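PDB 1TQG: chemotaxis protein cheA from Thermotoga maritima, which appears to act as the phosphotransferase (Hpt) domain of a chemotaxis histidine kinase, passing a phosphoryl group on through a histidine. Local coordinates for residues E5-F10 against M55-M60; E16-L21 against H46-M51; E40-L45 against T66-L71. One frame throughout, in Å; residues are numbered along the deposited sequence. Where two conformers were deposited one is given.

Contact 1: E5-F10 against M55-M60; sequences EYLGVF and MGFSSM
Phe10 and Phe57 meet in a T-shaped stack: the edge of Phe57 points at one face of Phe10, with centroids 5.2 Å apart and planes at 88°. Phe57 CE2 sits toward the rim of that face, 3.7 Å from Phe10 CE2. With CG anti to its backbone N (chi1 175°), Phe10 reaches across tip to tip with Met60, whose SD lies in the ring plane, 3.7 Å from Phe10 CZ, a Met-aromatic contact. Leu7 CD2 meets the edge of Phe57, 3.7 Å from its CZ.

An alanine in place of Phe10 would probably open a gap between the two methionines and leave the edge of Phe57 without the face it packs on.

The looser, more solvent-facing part is at Met55 and Tyr6. Met55, modelled here in one of two conformers, slides past Phe10 in the opposite direction, its CG 3.5 Å from Phe10 CD1 and its CE 3.9 Å from Leu7 CD2; Tyr6 leads outward. Gly56, with positive phi, ends the preceding helix in a Schellman motif, and Phe57 is the N-cap residue of helix 58-75. Around the contact, Leu7 and Met60 reach helix 83-103, and Phe10 touches Met51 of helix 35-55.

Contact 2: E16-L21 against H46-M51; sequences EYLQNL and HTLKGM
The Tyr17 ring carries the Thr47 methyl on one face: CG2 stands 3.7 Å from the ring centroid and 17° off the normal, a CH-pi contact displaced toward the rim. In the conformer modelled here, Met51 SD comes in obliquely, neither over the face nor at the edge, 4.2 Å from Tyr17 CD2, and makes a Met-aromatic contact. The setting is the antiparallel four-helix bundle of the Hpt domain. Segments 16-21 and 46-51 run nearly antiparallel, at 158°, their axes 10.4 Å apart at closest approach.

Thr47 crosses Tyr17 at about a right angle. Its CG2 is anti to the backbone N, while OG1 (chi1 -70°) bonds back to Arg43 O one turn earlier; the hydroxyl is thereby satisfied and the methyl is turned to the ring. Leu48 enters the core, its CD2 3.8 Å from Tyr17 CB, and Leu18 and Leu21 continue inward to helix 83-103. His46 and Lys49 do not touch segment 16-21; their polar ends bond to Glu68 of helix 58-75. They belong to a His-x-x-Lys-Gly sequence, and His46 is probably the phosphorylated histidine, as in related Hpt domains. On the buried side, Leu18 and Leu48 cross at about a right angle, with Leu18 CD2 3.9 Å from Leu48 CD1.

Contact 3: E40-L45 against T66-L71; sequences EAFRAL and TLENIL
Leu45 crosses both Leu67 and Leu71 at about a right angle and gives each a methyl: CD1 lies 3.7 Å from Leu71 CD2, and CD2 4.0 Å from Leu67 CB. This is core packing of the Hpt four-helix bundle, between helices 35-55 and 58-75; segments 40-45 and 66-71 run nearly antiparallel, at 159°, their axes 8.8 Å apart at closest approach. Leu71 turns its other methyl, CD1, to Ala41 CB, one turn before Leu45, at 3.7 Å. Beyond these leucines Leu21 of helix 3-30 and Ile89 and Ile96 of helix 83-103 complete the core.

Glu68 lies across the contact, with its CB 4.0 Å from Leu45 CB. Its chi1 of 99° is away from a staggered position, and the chain runs extended beyond CG. The carboxylate has three partners: OE1 probably hydrogen-bonds His46 ND1, while OE2 forms a salt bridge with Lys49 and a hydrogen bond with His65 ND1. The OE1 bond is likely to limit rotation of the His46 ring. Phe42 crosses Glu68 obliquely, its ring plane 30° from the carboxylate, and also makes a cation-pi contact with Arg75. At the edge of the same ring, near its plane, Phe42 CD1 is 3.7 Å from Glu68 O.

Overall arrangement
All three contacts tie together helices of one four-helix bundle, within a single Hpt domain. Contact 1 joins helices 3-30 and 58-75 toward one end of the bundle, contact 2 helices 3-30 and 35-55, and contact 3 helices 35-55 and 58-75. Along the chain, contact 2 is nested inside the loop closed by contact 1, while contact 3 crosses both. The centres of contacts 2 and 3 lie about 9 Å apart; the contacts meet through Leu21 and through Glu68, which bonds to His46 and Lys49. Contacts 1 and 2, centres about 12 Å apart, touch at Phe10 and Met51. Contacts 1 and 3, centres about 19 Å apart, do not touch. The probable phosphotransfer histidine, His46, thus lies on helix 35-55, which packs against both other helices.

Contact 1: E5-F10 against M55-M60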
loop_
_atom_site.group_PDB
_atom_site.type_symbol
_atom_site.label_atom_id
_atom_site.label_comp_id
_atom_site.label_asym_id
_atom_site.label_seq_id
_atom_site.Cartn_x
_atom_site.Cartn_y
_atom_site.Cartn_z
ATOM N N GLU A 5 -0.767 -20.565 -10.456
ATOM C CA GLU A 5 0.406 -20.629 -9.573
ATOM C C GLU A 5 0.962 -19.233 -9.287
ATOM O O GLU A 5 1.243 -18.903 -8.116
ATOM C CB GLU A 5 1.464 -21.509 -10.190
ATOM C CG GLU A 5 2.746 -21.621 -9.382
ATOM C CD GLU A 5 3.819 -22.438 -10.107
ATOM O OE1 GLU A 5 3.475 -23.100 -11.087
ATOM O OE2 GLU A 5 4.987 -22.354 -9.670
ATOM N N TYR A 6 1.124 -18.454 -10.343
ATOM C CA TYR A 6 1.709 -17.116 -10.153
ATOM C C TYR A 6 0.759 -16.174 -9.473
ATOM O O TYR A 6 1.284 -15.250 -8.795
ATOM C CB TYR A 6 2.216 -16.599 -11.488
ATOM C CG TYR A 6 3.260 -17.467 -12.084
ATOM C CD1 TYR A 6 4.249 -18.055 -11.337
ATOM C CD2 TYR A 6 3.292 -17.722 -13.447
ATOM C CE1 TYR A 6 5.211 -18.879 -11.880
ATOM C CE2 TYR A 6 4.235 -18.520 -14.011
ATOM C CZ TYR A 6 5.207 -19.100 -13.230
ATOM O OH TYR A 6 6.136 -19.863 -13.885
ATOM N N LEU A 7 -0.539 -16.368 -9.581
ATOM C CA LEU A 7 -1.473 -15.622 -8.742
ATOM C C LEU A 7 -1.238 -15.907 -7.278
ATOM O O LEU A 7 -1.260 -14.995 -6.435
ATOM C CB LEU A 7 -2.915 -15.979 -9.113
ATOM C CG LEU A 7 -3.492 -15.400 -10.394
ATOM C CD1 LEU A 7 -4.925 -15.912 -10.576
ATOM C CD2 LEU A 7 -3.499 -13.898 -10.395
ATOM N N GLY A 8 -0.953 -17.155 -6.944
ATOM C CA GLY A 8 -0.636 -17.479 -5.552
ATOM C C GLY A 8 0.600 -16.766 -5.068
ATOM O O GLY A 8 0.672 -16.260 -3.939
ATOM N N VAL A 9 1.612 -16.694 -5.924
ATOM C CA VAL A 9 2.847 -15.981 -5.583
ATOM C C VAL A 9 2.557 -14.469 -5.401
ATOM O O VAL A 9 3.002 -13.835 -4.437
ATOM C CB VAL A 9 3.934 -16.201 -6.627
ATOM C CG1 VAL A 9 5.138 -15.295 -6.353
ATOM C CG2 VAL A 9 4.364 -17.662 -6.669
ATOM N N PHE A 10 1.824 -13.885 -6.333
ATOM C CA PHE A 10 1.403 -12.527 -6.248
ATOM C C PHE A 10 0.679 -12.228 -4.914
ATOM O O PHE A 10 0.996 -11.216 -4.254
ATOM C CB PHE A 10 0.483 -12.183 -7.429
ATOM C CG PHE A 10 -0.106 -10.801 -7.374
ATOM C CD1 PHE A 10 0.593 -9.734 -7.879
ATOM C CD2 PHE A 10 -1.356 -10.590 -6.906
ATOM C CE1 PHE A 10 0.037 -8.459 -7.862
ATOM C CE2 PHE A 10 -1.879 -9.308 -6.783
ATOM C CZ PHE A 10 -1.179 -8.239 -7.301
ATOM N N MET A 55 0.662 -7.547 -13.486
ATOM C CA MET A 55 -0.420 -8.513 -13.603
ATOM C C MET A 55 -1.567 -7.948 -14.416
ATOM O O MET A 55 -2.539 -8.640 -14.716
ATOM C CB MET A 55 -0.873 -8.967 -12.226
ATOM C CG MET A 55 0.274 -9.555 -11.377
ATOM S SD MET A 55 1.061 -11.074 -11.994
ATOM C CE MET A 55 -0.206 -12.241 -11.516
ATOM N N GLY A 56 -1.557 -6.662 -14.740
ATOM C CA GLY A 56 -2.633 -5.978 -15.427
ATOM C C GLY A 56 -3.857 -5.752 -14.540
ATOM O O GLY A 56 -4.971 -5.648 -15.033
ATOM N N PHE A 57 -3.658 -5.648 -13.241
ATOM C CA PHE A 57 -4.751 -5.433 -12.311
ATOM C C PHE A 57 -5.011 -3.930 -12.167
ATOM O O PHE A 57 -4.489 -3.292 -11.253
ATOM C CB PHE A 57 -4.488 -6.117 -10.978
ATOM C CG PHE A 57 -4.402 -7.627 -11.038
ATOM C CD1 PHE A 57 -4.893 -8.349 -12.126
ATOM C CD2 PHE A 57 -3.793 -8.288 -10.020
ATOM C CE1 PHE A 57 -4.770 -9.751 -12.121
ATOM C CE2 PHE A 57 -3.685 -9.659 -9.962
ATOM C CZ PHE A 57 -4.190 -10.356 -11.032
ATOM N N SER A 58 -5.761 -3.392 -13.082
ATOM C CA SER A 58 -5.949 -1.973 -13.259
ATOM C C SER A 58 -6.490 -1.285 -12.019
ATOM O O SER A 58 -5.961 -0.248 -11.649
ATOM C CB SER A 58 -6.880 -1.809 -14.506
ATOM O OG SER A 58 -7.876 -2.821 -14.409
ATOM N N SER A 59 -7.542 -1.837 -11.445
ATOM C CA SER A 59 -8.174 -1.164 -10.319
ATOM C C SER A 59 -7.231 -1.187 -9.120
ATOM O O SER A 59 -7.170 -0.188 -8.414
ATOM C CB SER A 59 -9.541 -1.811 -9.968
ATOM O OG SER A 59 -10.422 -1.504 -11.047
ATOM N N MET A 60 -6.521 -2.297 -8.899
ATOM C CA MET A 60 -5.615 -2.308 -7.771
ATOM C C MET A 60 -4.503 -1.301 -8.029
ATOM O O MET A 60 -4.068 -0.576 -7.113
ATOM C CB MET A 60 -5.028 -3.723 -7.525
ATOM C CG MET A 60 -3.969 -3.748 -6.438
ATOM S SD MET A 60 -3.369 -5.429 -6.194
ATOM C CE MET A 60 -1.853 -5.085 -5.257
#

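Contact 2: E16-L21 against H46-M51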
loop_
_atom_site.group_PDB
_atom_site.type_symbol
_atom_site.label_atom_id
_atom_site.label_comp_id
_atom_site.label_asym_id
_atom_site.label_seq_id
_atom_site.Cartn_x
_atom_site.Cartn_y
_atom_site.Cartn_z
ATOM N N GLU A 16 2.885 -9.675 2.182
ATOM C CA GLU A 16 4.048 -9.197 2.908
ATOM C C GLU A 16 4.089 -7.698 2.973
ATOM O O GLU A 16 4.352 -7.099 4.028
ATOM C CB GLU A 16 5.318 -9.772 2.229
ATOM C CG GLU A 16 6.609 -9.213 2.714
ATOM C CD GLU A 16 7.750 -9.949 2.011
ATOM O OE1 GLU A 16 7.800 -11.218 2.028
ATOM O OE2 GLU A 16 8.525 -9.131 1.442
ATOM N N TYR A 17 3.816 -7.044 1.823
ATOM C CA TYR A 17 3.859 -5.584 1.744
ATOM C C TYR A 17 2.712 -4.953 2.501
ATOM O O TYR A 17 2.902 -3.929 3.166
ATOM C CB TYR A 17 3.888 -5.073 0.286
ATOM C CG TYR A 17 5.266 -5.329 -0.287
ATOM C CD1 TYR A 17 6.384 -4.583 0.045
ATOM C CD2 TYR A 17 5.443 -6.451 -1.118
ATOM C CE1 TYR A 17 7.660 -4.829 -0.437
ATOM C CE2 TYR A 17 6.721 -6.722 -1.632
ATOM C CZ TYR A 17 7.792 -5.905 -1.273
ATOM O OH TYR A 17 9.027 -6.173 -1.777
ATOM N N LEU A 18 1.535 -5.579 2.470
ATOM C CA LEU A 18 0.426 -5.060 3.280
ATOM C C LEU A 18 0.739 -5.183 4.750
ATOM O O LEU A 18 0.373 -4.269 5.520
ATOM C CB LEU A 18 -0.856 -5.815 2.885
ATOM C CG LEU A 18 -1.361 -5.560 1.439
ATOM C CD1 LEU A 18 -2.433 -6.588 1.159
ATOM C CD2 LEU A 18 -1.852 -4.139 1.288
ATOM N N GLN A 19 1.419 -6.222 5.221
ATOM C CA GLN A 19 1.842 -6.316 6.623
ATOM C C GLN A 19 2.851 -5.246 6.970
ATOM O O GLN A 19 2.728 -4.585 8.029
ATOM C CB GLN A 19 2.363 -7.746 6.955
ATOM C CG GLN A 19 2.622 -7.988 8.441
ATOM C CD GLN A 19 1.346 -7.890 9.263
ATOM O OE1 GLN A 19 0.414 -8.674 9.099
ATOM N NE2 GLN A 19 1.348 -6.880 10.112
ATOM N N ASN A 20 3.778 -5.002 6.075
ATOM C CA ASN A 20 4.748 -3.927 6.299
ATOM C C ASN A 20 4.046 -2.609 6.459
ATOM O O ASN A 20 4.361 -1.811 7.292
ATOM C CB ASN A 20 5.714 -3.800 5.096
ATOM C CG ASN A 20 6.650 -4.964 4.970
ATOM O OD1 ASN A 20 6.823 -5.784 5.856
ATOM N ND2 ASN A 20 7.279 -4.995 3.805
ATOM N N LEU A 21 3.090 -2.342 5.594
ATOM C CA LEU A 21 2.367 -1.078 5.660
ATOM C C LEU A 21 1.597 -0.922 6.921
ATOM O O LEU A 21 1.651 0.120 7.533
ATOM C CB LEU A 21 1.382 -0.987 4.532
ATOM C CG LEU A 21 0.740 0.181 3.767
ATOM C CD1 LEU A 21 1.530 1.472 3.911
ATOM C CD2 LEU A 21 0.474 -0.182 2.315
ATOM N N HIS A 46 4.286 1.919 -3.488
ATOM C CA HIS A 46 4.845 1.990 -4.828
ATOM C C HIS A 46 5.153 0.584 -5.316
ATOM O O HIS A 46 4.884 0.248 -6.486
ATOM C CB HIS A 46 6.114 2.891 -4.749
ATOM C CG HIS A 46 6.665 3.093 -6.114
ATOM N ND1 HIS A 46 6.025 3.836 -7.054
ATOM C CD2 HIS A 46 7.838 2.746 -6.663
ATOM C CE1 HIS A 46 6.704 3.900 -8.126
ATOM N NE2 HIS A 46 7.820 3.223 -7.975
ATOM N N THR A 47 5.688 -0.285 -4.461
ATOM C CA THR A 47 5.957 -1.669 -4.858
ATOM C C THR A 47 4.640 -2.363 -5.222
ATOM O O THR A 47 4.506 -3.074 -6.233
ATOM C CB THR A 47 6.677 -2.481 -3.747
ATOM O OG1 THR A 47 8.015 -1.981 -3.622
ATOM C CG2 THR A 47 6.799 -3.941 -4.106
ATOM N N LEU A 48 3.600 -2.189 -4.394
ATOM C CA LEU A 48 2.286 -2.809 -4.712
ATOM C C LEU A 48 1.747 -2.322 -6.031
ATOM O O LEU A 48 1.212 -3.115 -6.799
ATOM C CB LEU A 48 1.338 -2.535 -3.557
ATOM C CG LEU A 48 1.571 -3.282 -2.233
ATOM C CD1 LEU A 48 0.786 -2.623 -1.117
ATOM C CD2 LEU A 48 1.231 -4.749 -2.407
ATOM N N LYS A 49 1.889 -1.038 -6.320
ATOM C CA LYS A 49 1.406 -0.500 -7.591
ATOM C C LYS A 49 2.099 -1.193 -8.732
ATOM O O LYS A 49 1.483 -1.556 -9.752
ATOM C CB LYS A 49 1.690 1.002 -7.645
ATOM C CG LYS A 49 1.105 1.738 -8.855
ATOM C CD LYS A 49 1.587 3.142 -8.966
ATOM C CE LYS A 49 3.039 3.375 -9.310
ATOM N NZ LYS A 49 3.403 4.730 -9.792
ATOM N N GLY A 50 3.410 -1.329 -8.625
ATOM C CA GLY A 50 4.156 -1.959 -9.695
ATOM C C GLY A 50 3.821 -3.437 -9.881
ATOM O O GLY A 50 3.748 -3.942 -11.013
ATOM N N MET A 51 3.637 -4.156 -8.778
ATOM C CA MET A 51 3.187 -5.553 -8.886
ATOM C C MET A 51 1.855 -5.649 -9.573
ATOM O O MET A 51 1.634 -6.511 -10.453
ATOM C CB MET A 51 3.100 -6.104 -7.459
ATOM C CG MET A 51 4.482 -6.191 -6.848
ATOM S SD MET A 51 4.313 -6.771 -5.163
ATOM C CE MET A 51 3.765 -8.457 -5.500
#

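Contact 3: E40-L45 against T66-L71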
loop_
_atom_site.group_PDB
_atom_site.type_symbol
_atom_site.label_atom_id
_atom_site.label_comp_id
_atom_site.label_asym_id
_atom_site.label_seq_id
_atom_site.Cartn_x
_atom_site.Cartn_y
_atom_site.Cartn_z
ATOM N N GLU A 40 8.827 4.849 4.182
ATOM C CA GLU A 40 8.561 3.428 4.230
ATOM C C GLU A 40 7.207 3.072 3.645
ATOM O O GLU A 40 7.030 2.099 2.919
ATOM C CB GLU A 40 8.564 2.896 5.652
ATOM C CG GLU A 40 9.855 2.745 6.342
ATOM C CD GLU A 40 9.755 2.161 7.741
ATOM O OE1 GLU A 40 8.801 1.549 8.262
ATOM O OE2 GLU A 40 10.793 2.387 8.357
ATOM N N ALA A 41 6.234 3.851 4.086
ATOM C CA ALA A 41 4.895 3.616 3.562
ATOM C C ALA A 41 4.809 3.907 2.080
ATOM O O ALA A 41 4.185 3.080 1.345
ATOM C CB ALA A 41 3.919 4.489 4.340
ATOM N N PHE A 42 5.372 5.018 1.633
ATOM C CA PHE A 42 5.429 5.292 0.222
ATOM C C PHE A 42 6.020 4.115 -0.584
ATOM O O PHE A 42 5.460 3.705 -1.587
ATOM C CB PHE A 42 6.219 6.622 0.003
ATOM C CG PHE A 42 6.466 6.844 -1.485
ATOM C CD1 PHE A 42 5.453 7.317 -2.312
ATOM C CD2 PHE A 42 7.677 6.518 -2.022
ATOM C CE1 PHE A 42 5.645 7.413 -3.672
ATOM C CE2 PHE A 42 7.875 6.612 -3.397
ATOM C CZ PHE A 42 6.843 7.056 -4.215
ATOM N N ARG A 43 7.156 3.586 -0.114
ATOM C CA ARG A 43 7.874 2.563 -0.834
ATOM C C ARG A 43 7.050 1.265 -0.989
ATOM O O ARG A 43 7.030 0.635 -2.037
ATOM C CB ARG A 43 9.189 2.178 -0.193
ATOM C CG ARG A 43 10.168 3.344 -0.244
ATOM C CD ARG A 43 11.520 2.883 0.185
ATOM N NE ARG A 43 11.689 2.731 1.606
ATOM C CZ ARG A 43 12.147 3.615 2.505
ATOM N NH1 ARG A 43 12.490 4.862 2.201
ATOM N NH2 ARG A 43 12.241 3.231 3.778
ATOM N N ALA A 44 6.346 0.927 0.112
ATOM C CA ALA A 44 5.506 -0.284 0.048
ATOM C C ALA A 44 4.369 -0.098 -0.931
ATOM O O ALA A 44 4.066 -0.978 -1.713
ATOM C CB ALA A 44 4.991 -0.571 1.465
ATOM N N LEU A 45 3.699 1.068 -0.895
ATOM C CA LEU A 45 2.617 1.334 -1.838
ATOM C C LEU A 45 3.116 1.348 -3.256
ATOM O O LEU A 45 2.407 0.900 -4.175
ATOM C CB LEU A 45 1.914 2.651 -1.484
ATOM C CG LEU A 45 1.049 2.578 -0.217
ATOM C CD1 LEU A 45 0.807 3.996 0.291
ATOM C CD2 LEU A 45 -0.206 1.807 -0.464
ATOM N N THR A 66 -3.324 6.169 -6.176
ATOM C CA THR A 66 -3.993 7.207 -5.388
ATOM C C THR A 66 -3.395 7.271 -4.005
ATOM O O THR A 66 -3.132 8.347 -3.435
ATOM C CB THR A 66 -5.528 6.943 -5.387
ATOM O OG1 THR A 66 -6.010 7.096 -6.695
ATOM C CG2 THR A 66 -6.265 7.876 -4.476
ATOM N N LEU A 67 -3.145 6.114 -3.389
ATOM C CA LEU A 67 -2.622 6.089 -2.027
ATOM C C LEU A 67 -1.195 6.525 -1.979
ATOM O O LEU A 67 -0.759 7.285 -1.110
ATOM C CB LEU A 67 -2.751 4.661 -1.469
ATOM C CG LEU A 67 -4.173 4.139 -1.288
ATOM C CD1 LEU A 67 -4.081 2.637 -1.007
ATOM C CD2 LEU A 67 -4.927 4.901 -0.243
ATOM N N GLU A 68 -0.375 6.073 -2.941
ATOM C CA GLU A 68 1.026 6.465 -3.029
ATOM C C GLU A 68 1.062 7.999 -3.196
ATOM O O GLU A 68 2.005 8.589 -2.624
ATOM C CB GLU A 68 1.815 5.694 -4.070
ATOM C CG GLU A 68 2.075 6.270 -5.389
ATOM C CD GLU A 68 2.784 5.350 -6.362
ATOM O OE1 GLU A 68 3.631 4.558 -5.954
ATOM O OE2 GLU A 68 2.518 5.498 -7.585
ATOM N N ASN A 69 0.151 8.598 -3.958
ATOM C CA ASN A 69 0.172 10.030 -4.116
ATOM C C ASN A 69 -0.013 10.732 -2.814
ATOM O O ASN A 69 0.600 11.819 -2.593
ATOM C CB ASN A 69 -0.962 10.474 -5.090
ATOM C CG ASN A 69 -0.660 10.174 -6.518
ATOM O OD1 ASN A 69 0.467 9.877 -6.923
ATOM N ND2 ASN A 69 -1.683 10.170 -7.342
ATOM N N ILE A 70 -0.835 10.254 -1.891
ATOM C CA ILE A 70 -0.984 10.852 -0.540
ATOM C C ILE A 70 0.373 10.816 0.157
ATOM O O ILE A 70 0.816 11.857 0.659
ATOM C CB ILE A 70 -2.055 10.133 0.227
ATOM C CG1 ILE A 70 -3.435 10.211 -0.443
ATOM C CG2 ILE A 70 -2.098 10.700 1.649
ATOM C CD1 ILE A 70 -4.460 9.266 0.188
ATOM N N LEU A 71 1.020 9.641 0.200
ATOM C CA LEU A 71 2.289 9.544 0.898
ATOM C C LEU A 71 3.380 10.316 0.228
ATOM O O LEU A 71 4.281 10.827 0.919
ATOM C CB LEU A 71 2.739 8.080 1.123
ATOM C CG LEU A 71 2.084 7.280 2.234
ATOM C CD1 LEU A 71 2.504 7.796 3.625
ATOM C CD2 LEU A 71 0.587 7.234 2.143
#